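Local coordinates for protein chloride intracellular channel Clic (Drosophila melanogaster, PDB 2YV7) that may insert into membranes to form a pH-dependent chloride ion channel, switching from a soluble globular form, and may influence sensitivity to ethanol, at residues 121-135 against 146-158. Sequence-based numbering, arbitrary orientation.
Sequences VATLIENLYVKLKLM and ALLSHLRKINDHL
The ring nitrogen NE2 of H150 donates a hydrogen bond to O of L124 (2.9 Å). The donor lies in the carbonyl plane and the bond is bent (N-H...O 142°). At the ring's edge O of E126 lies 3.1 Å from CE1 of H150. Across the ring K131, extended beyond CG, brings NZ obliquely to 2.7 Å from ND1 of H150; a water accepts from the same NZ and donates to the carbonyl oxygen of A146. The imidazole thus lies against the type II turn from I125 to L128 that separates helices 119-125 and 128-136, its bonded acceptor just before the turn. In the all-helical C-terminal domain of this GST fold, both helices run nearly antiparallel to helix 141-161. L128 is a knob among L147, H150, L151 and I154, its CD1 making a CH-pi contact over one face of the H150 ring, 3.8 Å from the centroid; L147 returns the fit among L128, K131, L132 and M135. In L124, CG anti to the backbone N (chi1 176°) carries the methyls toward helix 141-161, where CD2 makes a CH-pi contact over a face of H157 and CG rests on CG1 of I154. V121 also touches F174, and L128 touches L178, both of helix 173-193.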
ATOM      1  N   VAL A 121       2.183 -17.269   2.777  1.00 31.63           N
ATOM      2  CA  VAL A 121       2.085 -15.968   2.159  1.00 28.14           C
ATOM      3  C   VAL A 121       2.927 -14.925   2.915  1.00 29.27           C
ATOM      4  O   VAL A 121       3.614 -14.131   2.275  1.00 26.57           O
ATOM      5  CB  VAL A 121       0.638 -15.521   1.923  1.00 30.61           C
ATOM      6  CG1 VAL A 121       0.642 -14.090   1.348  1.00 31.01           C
ATOM      7  CG2 VAL A 121      -0.071 -16.483   0.952  1.00 31.01           C
ATOM      8  N   ALA A 122       2.869 -14.897   4.241  1.00 25.45           N
ATOM      9  CA  ALA A 122       3.736 -13.966   5.002  1.00 23.62           C
ATOM     10  C   ALA A 122       5.174 -14.134   4.574  1.00 27.98           C
ATOM     11  O   ALA A 122       5.865 -13.166   4.286  1.00 25.66           O
ATOM     12  CB  ALA A 122       3.647 -14.227   6.456  1.00 28.61           C
ATOM     13  N   THR A 123       5.632 -15.377   4.501  1.00 28.25           N
ATOM     14  CA  THR A 123       7.058 -15.590   4.221  1.00 24.64           C
ATOM     15  C   THR A 123       7.353 -15.206   2.767  1.00 23.24           C
ATOM     16  O   THR A 123       8.429 -14.672   2.431  1.00 25.46           O
ATOM     17  CB  THR A 123       7.390 -17.074   4.379  1.00 32.77           C
ATOM     18  OG1 THR A 123       7.245 -17.459   5.756  1.00 29.74           O
ATOM     19  CG2 THR A 123       8.869 -17.297   3.944  1.00 28.48           C
ATOM     20  N   LEU A 124       6.391 -15.520   1.898  1.00 22.21           N
ATOM     21  CA  LEU A 124       6.484 -15.197   0.471  1.00 25.04           C
ATOM     22  C   LEU A 124       6.812 -13.724   0.221  1.00 27.31           C
ATOM     23  O   LEU A 124       7.607 -13.399  -0.636  1.00 26.94           O
ATOM     24  CB  LEU A 124       5.206 -15.586  -0.273  1.00 31.22           C
ATOM     25  CG  LEU A 124       5.089 -15.232  -1.767  1.00 29.27           C
ATOM     26  CD1 LEU A 124       5.965 -16.223  -2.527  1.00 37.02           C
ATOM     27  CD2 LEU A 124       3.617 -15.382  -2.177  1.00 31.43           C
ATOM     28  N   ILE A 125       6.105 -12.818   0.903  1.00 25.20           N
ATOM     29  CA  ILE A 125       6.275 -11.404   0.586  1.00 24.40           C
ATOM     30  C   ILE A 125       7.274 -10.656   1.484  1.00 24.32           C
ATOM     31  O   ILE A 125       7.600  -9.507   1.240  1.00 25.18           O
ATOM     32  CB  ILE A 125       4.926 -10.690   0.563  1.00 22.99           C
ATOM     33  CG1 ILE A 125       4.271 -10.657   1.972  1.00 24.35           C
ATOM     34  CG2 ILE A 125       3.966 -11.407  -0.442  1.00 25.95           C
ATOM     35  CD1 ILE A 125       2.923  -9.781   2.038  1.00 28.52           C
ATOM     36  N   GLU A 126       7.747 -11.307   2.541  1.00 24.92           N
ATOM     37  CA  GLU A 126       8.659 -10.664   3.475  1.00 25.37           C
ATOM     38  C   GLU A 126       9.899 -10.092   2.786  1.00 27.57           C
ATOM     39  O   GLU A 126      10.470 -10.739   1.878  1.00 25.39           O
ATOM     40  CB  GLU A 126       9.072 -11.668   4.562  1.00 33.78           C
ATOM     41  CG  GLU A 126       9.817 -11.043   5.703  1.00 39.55           C
ATOM     42  CD  GLU A 126      10.027 -12.044   6.826  1.00 41.75           C
ATOM     43  OE1 GLU A 126      10.250 -13.251   6.492  1.00 40.96           O
ATOM     44  OE2 GLU A 126       9.928 -11.612   8.019  1.00 46.26           O
ATOM     45  N   ASN A 127      10.300  -8.887   3.212  1.00 24.23           N
ATOM     46  CA  ASN A 127      11.553  -8.248   2.768  1.00 26.00           C
ATOM     47  C   ASN A 127      11.547  -7.801   1.299  1.00 28.03           C
ATOM     48  O   ASN A 127      12.577  -7.458   0.730  1.00 27.30           O
ATOM     49  CB  ASN A 127      12.759  -9.210   2.981  1.00 29.82           C
ATOM     50  CG  ASN A 127      13.128  -9.411   4.470  1.00 32.78           C
ATOM     51  OD1 ASN A 127      13.529 -10.525   4.880  1.00 35.64           O
ATOM     52  ND2 ASN A 127      13.008  -8.363   5.267  1.00 30.49           N
ATOM     53  N   LEU A 128      10.381  -7.743   0.683  1.00 25.49           N
ATOM     54  CA  LEU A 128      10.303  -7.301  -0.702  1.00 26.29           C
ATOM     55  C   LEU A 128      10.739  -5.849  -0.844  1.00 27.17           C
ATOM     56  O   LEU A 128      11.569  -5.467  -1.705  1.00 26.56           O
ATOM     57  CB  LEU A 128       8.873  -7.517  -1.236  1.00 23.94           C
ATOM     58  CG  LEU A 128       8.591  -6.984  -2.640  1.00 24.60           C
ATOM     59  CD1 LEU A 128       9.490  -7.782  -3.616  1.00 23.19           C
ATOM     60  CD2 LEU A 128       7.104  -7.132  -3.009  1.00 23.88           C
ATOM     61  N   TYR A 129      10.265  -5.026   0.069  1.00 26.57           N
ATOM     62  CA  TYR A 129      10.611  -3.631  -0.012  1.00 29.00           C
ATOM     63  C   TYR A 129      12.101  -3.271   0.137  1.00 27.18           C
ATOM     64  O   TYR A 129      12.574  -2.431  -0.630  1.00 29.18           O
ATOM     65  CB  TYR A 129       9.797  -2.841   0.968  1.00 30.19           C
ATOM     66  CG  TYR A 129       9.943  -1.364   0.720  1.00 32.29           C
ATOM     67  CD1 TYR A 129       9.604  -0.807  -0.504  1.00 32.14           C
ATOM     68  CD2 TYR A 129      10.409  -0.548   1.717  1.00 34.31           C
ATOM     69  CE1 TYR A 129       9.732   0.580  -0.691  1.00 34.06           C
ATOM     70  CE2 TYR A 129      10.535   0.818   1.545  1.00 35.63           C
ATOM     71  CZ  TYR A 129      10.212   1.360   0.337  1.00 32.80           C
ATOM     72  OH  TYR A 129      10.348   2.742   0.182  1.00 36.51           O
ATOM     73  N   VAL A 130      12.855  -3.905   1.055  1.00 22.35           N
ATOM     74  CA  VAL A 130      14.282  -3.550   1.108  1.00 29.37           C
ATOM     75  C   VAL A 130      14.985  -3.825  -0.251  1.00 26.27           C
ATOM     76  O   VAL A 130      15.878  -3.085  -0.666  1.00 28.27           O
ATOM     77  CB  VAL A 130      15.004  -4.231   2.288  1.00 33.69           C
ATOM     78  CG1 VAL A 130      15.028  -5.666   2.081  1.00 35.62           C
ATOM     79  CG2 VAL A 130      16.402  -3.692   2.423  1.00 37.42           C
ATOM     80  N   LYS A 131      14.504  -4.836  -1.007  1.00 24.62           N
ATOM     81  CA  LYS A 131      15.063  -5.128  -2.294  1.00 23.07           C
ATOM     82  C   LYS A 131      14.874  -3.960  -3.263  1.00 22.55           C
ATOM     83  O   LYS A 131      15.795  -3.666  -4.030  1.00 24.68           O
ATOM     84  CB  LYS A 131      14.494  -6.432  -2.886  1.00 25.75           C
ATOM     85  CG  LYS A 131      14.974  -7.626  -2.007  1.00 26.99           C
ATOM     86  CD  LYS A 131      14.441  -8.948  -2.451  1.00 32.67           C
ATOM     87  CE  LYS A 131      14.551  -9.934  -1.210  1.00 30.50           C
ATOM     88  NZ  LYS A 131      13.972 -11.252  -1.547  1.00 39.06           N
ATOM     89  N   LEU A 132      13.692  -3.332  -3.226  1.00 24.71           N
ATOM     90  CA  LEU A 132      13.446  -2.124  -4.043  1.00 22.96           C
ATOM     91  C   LEU A 132      14.342  -1.025  -3.613  1.00 25.77           C
ATOM     92  O   LEU A 132      15.051  -0.430  -4.419  1.00 26.17           O
ATOM     93  CB  LEU A 132      11.961  -1.711  -3.993  1.00 26.04           C
ATOM     94  CG  LEU A 132      11.721  -0.346  -4.695  1.00 28.42           C
ATOM     95  CD1 LEU A 132      12.073  -0.368  -6.178  1.00 25.25           C
ATOM     96  CD2 LEU A 132      10.274   0.192  -4.469  1.00 28.28           C
ATOM     97  N   LYS A 133      14.375  -0.745  -2.315  1.00 24.80           N
ATOM     98  CA  LYS A 133      15.321   0.259  -1.825  1.00 27.02           C
ATOM     99  C   LYS A 133      16.762   0.106  -2.313  1.00 28.64           C
ATOM    100  O   LYS A 133      17.381   1.088  -2.726  1.00 28.79           O
ATOM    101  CB  LYS A 133      15.278   0.315  -0.275  1.00 28.39           C
ATOM    102  CG  LYS A 133      13.977   0.915   0.152  1.00 35.57           C
ATOM    103  CD  LYS A 133      13.977   1.361   1.596  1.00 41.42           C
ATOM    104  CE  LYS A 133      14.070   0.209   2.540  1.00 40.21           C
ATOM    105  NZ  LYS A 133      13.399   0.537   3.861  1.00 48.43           N
ATOM    106  N   LEU A 134      17.298  -1.102  -2.260  1.00 26.54           N
ATOM    107  CA  LEU A 134      18.705  -1.295  -2.628  1.00 29.57           C
ATOM    108  C   LEU A 134      18.937  -1.072  -4.120  1.00 23.96           C
ATOM    109  O   LEU A 134      20.019  -0.637  -4.552  1.00 31.77           O
ATOM    110  CB  LEU A 134      19.107  -2.693  -2.229  1.00 29.16           C
ATOM    111  CG  LEU A 134      19.176  -2.969  -0.721  1.00 30.87           C
ATOM    112  CD1 LEU A 134      19.595  -4.387  -0.659  1.00 30.40           C
ATOM    113  CD2 LEU A 134      20.195  -2.063   0.028  1.00 32.60           C
ATOM    114  N   MET A 135      17.930  -1.396  -4.929  1.00 26.09           N
ATOM    115  CA  MET A 135      18.019  -1.242  -6.383  1.00 28.43           C
ATOM    116  C   MET A 135      18.047   0.212  -6.775  1.00 28.25           C
ATOM    117  O   MET A 135      18.709   0.628  -7.750  1.00 26.71           O
ATOM    118  CB  MET A 135      16.735  -1.814  -6.979  1.00 29.72           C
ATOM    119  CG  MET A 135      16.686  -3.175  -7.185  1.00 34.49           C
ATOM    120  SD  MET A 135      15.039  -3.318  -7.922  1.00 42.29           S
ATOM    121  CE  MET A 135      15.158  -2.326  -9.391  1.00 27.92           C
ATOM    122  N   ALA A 146      17.932  -9.356  -8.199  1.00 27.99           N
ATOM    123  CA  ALA A 146      17.499  -9.837  -6.893  1.00 25.01           C
ATOM    124  C   ALA A 146      16.033  -9.490  -6.633  1.00 25.37           C
ATOM    125  O   ALA A 146      15.304 -10.280  -6.069  1.00 25.98           O
ATOM    126  CB  ALA A 146      18.294  -9.240  -5.834  1.00 26.04           C
ATOM    127  N   LEU A 147      15.631  -8.269  -6.970  1.00 24.97           N
ATOM    128  CA  LEU A 147      14.183  -7.958  -6.843  1.00 21.97           C
ATOM    129  C   LEU A 147      13.403  -8.826  -7.792  1.00 21.41           C
ATOM    130  O   LEU A 147      12.322  -9.338  -7.454  1.00 20.95           O
ATOM    131  CB  LEU A 147      13.930  -6.490  -7.197  1.00 22.28           C
ATOM    132  CG  LEU A 147      12.452  -6.092  -7.242  1.00 23.73           C
ATOM    133  CD1 LEU A 147      11.932  -6.126  -5.793  1.00 24.72           C
ATOM    134  CD2 LEU A 147      12.281  -4.676  -7.772  1.00 27.93           C
ATOM    135  N   LEU A 148      13.892  -9.002  -9.019  1.00 23.87           N
ATOM    136  CA  LEU A 148      13.119  -9.777 -10.029  1.00 25.40           C
ATOM    137  C   LEU A 148      12.888 -11.228  -9.546  1.00 22.45           C
ATOM    138  O   LEU A 148      11.829 -11.807  -9.741  1.00 24.70           O
ATOM    139  CB  LEU A 148      13.917  -9.787 -11.367  1.00 27.12           C
ATOM    140  CG  LEU A 148      13.221 -10.506 -12.555  1.00 30.65           C
ATOM    141  CD1 LEU A 148      11.772 -10.084 -12.734  1.00 30.17           C
ATOM    142  CD2 LEU A 148      13.898 -10.339 -13.952  1.00 29.11           C
ATOM    143  N   SER A 149      13.897 -11.826  -8.924  1.00 25.80           N
ATOM    144  CA  SER A 149      13.773 -13.212  -8.447  1.00 25.29           C
ATOM    145  C   SER A 149      12.610 -13.344  -7.432  1.00 25.31           C
ATOM    146  O   SER A 149      11.896 -14.361  -7.405  1.00 24.17           O
ATOM    147  CB  SER A 149      15.065 -13.696  -7.751  1.00 30.59           C
ATOM    148  OG  SER A 149      16.160 -13.739  -8.647  1.00 39.73           O
ATOM    149  N   HIS A 150      12.477 -12.326  -6.585  1.00 23.60           N
ATOM    150  CA  HIS A 150      11.389 -12.306  -5.542  1.00 20.22           C
ATOM    151  C   HIS A 150      10.035 -12.206  -6.253  1.00 21.18           C
ATOM    152  O   HIS A 150       9.103 -12.900  -5.890  1.00 26.53           O
ATOM    153  CB  HIS A 150      11.610 -11.119  -4.661  1.00 23.37           C
ATOM    154  CG  HIS A 150      10.908 -11.206  -3.344  1.00 26.78           C
ATOM    155  ND1 HIS A 150      11.447 -10.661  -2.205  1.00 27.05           N
ATOM    156  CD2 HIS A 150       9.749 -11.804  -2.971  1.00 26.11           C
ATOM    157  CE1 HIS A 150      10.619 -10.860  -1.195  1.00 26.68           C
ATOM    158  NE2 HIS A 150       9.575 -11.535  -1.629  1.00 27.34           N
ATOM    159  N   LEU A 151       9.931 -11.315  -7.260  1.00 23.25           N
ATOM    160  CA  LEU A 151       8.650 -11.127  -7.998  1.00 20.71           C
ATOM    161  C   LEU A 151       8.315 -12.426  -8.733  1.00 21.59           C
ATOM    162  O   LEU A 151       7.155 -12.742  -8.951  1.00 24.58           O
ATOM    163  CB  LEU A 151       8.742  -9.989  -8.996  1.00 24.64           C
ATOM    164  CG  LEU A 151       9.022  -8.575  -8.440  1.00 22.32           C
ATOM    165  CD1 LEU A 151       9.168  -7.468  -9.482  1.00 25.83           C
ATOM    166  CD2 LEU A 151       7.802  -8.236  -7.444  1.00 26.56           C
ATOM    167  N   ARG A 152       9.360 -13.145  -9.197  1.00 25.55           N
ATOM    168  CA  ARG A 152       9.109 -14.470  -9.825  1.00 25.88           C
ATOM    169  C   ARG A 152       8.469 -15.427  -8.887  1.00 22.15           C
ATOM    170  O   ARG A 152       7.569 -16.164  -9.260  1.00 26.06           O
ATOM    171  CB  ARG A 152      10.411 -14.994 -10.454  1.00 23.22           C
ATOM    172  CG  ARG A 152      10.378 -16.411 -11.105  1.00 24.57           C
ATOM    173  CD  ARG A 152       9.314 -16.491 -12.206  1.00 24.84           C
ATOM    174  NE  ARG A 152       9.208 -17.842 -12.836  1.00 25.29           N
ATOM    175  CZ  ARG A 152       9.937 -18.204 -13.893  1.00 28.55           C
ATOM    176  NH1 ARG A 152      10.804 -17.343 -14.386  1.00 27.19           N
ATOM    177  NH2 ARG A 152       9.785 -19.413 -14.454  1.00 27.34           N
ATOM    178  N   LYS A 153       8.952 -15.467  -7.660  1.00 24.48           N
ATOM    179  CA  LYS A 153       8.353 -16.313  -6.599  1.00 22.63           C
ATOM    180  C   LYS A 153       6.915 -15.949  -6.380  1.00 27.03           C
ATOM    181  O   LYS A 153       6.042 -16.837  -6.326  1.00 25.43           O
ATOM    182  CB  LYS A 153       9.131 -16.230  -5.278  1.00 26.29           C
ATOM    183  CG  LYS A 153      10.678 -16.529  -5.283  1.00 32.29           C
ATOM    184  CD  LYS A 153      11.121 -17.722  -6.027  1.00 36.38           C
ATOM    185  CE  LYS A 153      12.718 -17.642  -6.208  1.00 34.22           C
ATOM    186  NZ  LYS A 153      13.381 -17.079  -4.949  1.00 34.29           N
ATOM    187  N   ILE A 154       6.627 -14.644  -6.284  1.00 23.62           N
ATOM    188  CA  ILE A 154       5.222 -14.201  -6.116  1.00 22.55           C
ATOM    189  C   ILE A 154       4.397 -14.587  -7.328  1.00 22.94           C
ATOM    190  O   ILE A 154       3.344 -15.123  -7.230  1.00 25.25           O
ATOM    191  CB  ILE A 154       5.165 -12.675  -5.798  1.00 21.19           C
ATOM    192  CG1 ILE A 154       5.943 -12.442  -4.486  1.00 21.83           C
ATOM    193  CG2 ILE A 154       3.737 -12.145  -5.792  1.00 24.64           C
ATOM    194  CD1 ILE A 154       6.366 -10.888  -4.168  1.00 20.23           C
ATOM    195  N   ASN A 155       4.932 -14.357  -8.527  1.00 25.01           N
ATOM    196  CA  ASN A 155       4.212 -14.767  -9.717  1.00 23.01           C
ATOM    197  C   ASN A 155       3.833 -16.269  -9.698  1.00 21.53           C
ATOM    198  O   ASN A 155       2.719 -16.650 -10.062  1.00 23.46           O
ATOM    199  CB  ASN A 155       5.085 -14.515 -10.949  1.00 23.56           C
ATOM    200  CG  ASN A 155       4.408 -15.029 -12.235  1.00 31.35           C
ATOM    201  OD1 ASN A 155       4.662 -16.178 -12.721  1.00 27.98           O
ATOM    202  ND2 ASN A 155       3.552 -14.214 -12.776  1.00 24.66           N
ATOM    203  N   ASP A 156       4.792 -17.084  -9.318  1.00 27.79           N
ATOM    204  CA  ASP A 156       4.650 -18.540  -9.400  1.00 27.08           C
ATOM    205  C   ASP A 156       3.701 -19.052  -8.314  1.00 29.08           C
ATOM    206  O   ASP A 156       2.816 -19.902  -8.599  1.00 30.11           O
ATOM    207  CB  ASP A 156       6.058 -19.159  -9.412  1.00 25.10           C
ATOM    208  CG  ASP A 156       6.750 -18.972 -10.753  1.00 23.92           C
ATOM    209  OD1 ASP A 156       6.186 -18.357 -11.690  1.00 27.66           O
ATOM    210  OD2 ASP A 156       7.841 -19.509 -10.853  1.00 28.97           O
ATOM    211  N   HIS A 157       3.754 -18.460  -7.120  1.00 27.93           N
ATOM    212  CA  HIS A 157       2.614 -18.611  -6.127  1.00 23.77           C
ATOM    213  C   HIS A 157       1.210 -18.332  -6.727  1.00 29.50           C
ATOM    214  O   HIS A 157       0.333 -19.180  -6.681  1.00 30.76           O
ATOM    215  CB  HIS A 157       2.837 -17.683  -4.915  1.00 27.43           C
ATOM    216  CG  HIS A 157       1.742 -17.750  -3.883  1.00 29.81           C
ATOM    217  ND1 HIS A 157       0.583 -16.992  -3.962  1.00 33.62           N
ATOM    218  CD2 HIS A 157       1.650 -18.454  -2.738  1.00 28.92           C
ATOM    219  CE1 HIS A 157      -0.210 -17.290  -2.936  1.00 27.89           C
ATOM    220  NE2 HIS A 157       0.432 -18.155  -2.167  1.00 33.11           N
ATOM    221  N   LEU A 158       1.003 -17.134  -7.280  1.00 24.19           N
ATOM    222  CA  LEU A 158      -0.243 -16.738  -7.893  1.00 29.44           C
ATOM    223  C   LEU A 158      -0.707 -17.722  -8.999  1.00 31.24           C
ATOM    224  O   LEU A 158      -1.890 -18.090  -9.076  1.00 36.10           O
ATOM    225  CB  LEU A 158      -0.103 -15.326  -8.442  1.00 26.26           C
ATOM    226  CG  LEU A 158      -0.084 -14.205  -7.362  1.00 23.53           C
ATOM    227  CD1 LEU A 158       0.378 -12.941  -7.939  1.00 24.29           C
ATOM    228  CD2 LEU A 158      -1.551 -14.106  -6.655  1.00 25.88           C
TER
HETATM  229  O   HOH W   1      15.798 -12.037  -4.085  1.00 42.74           O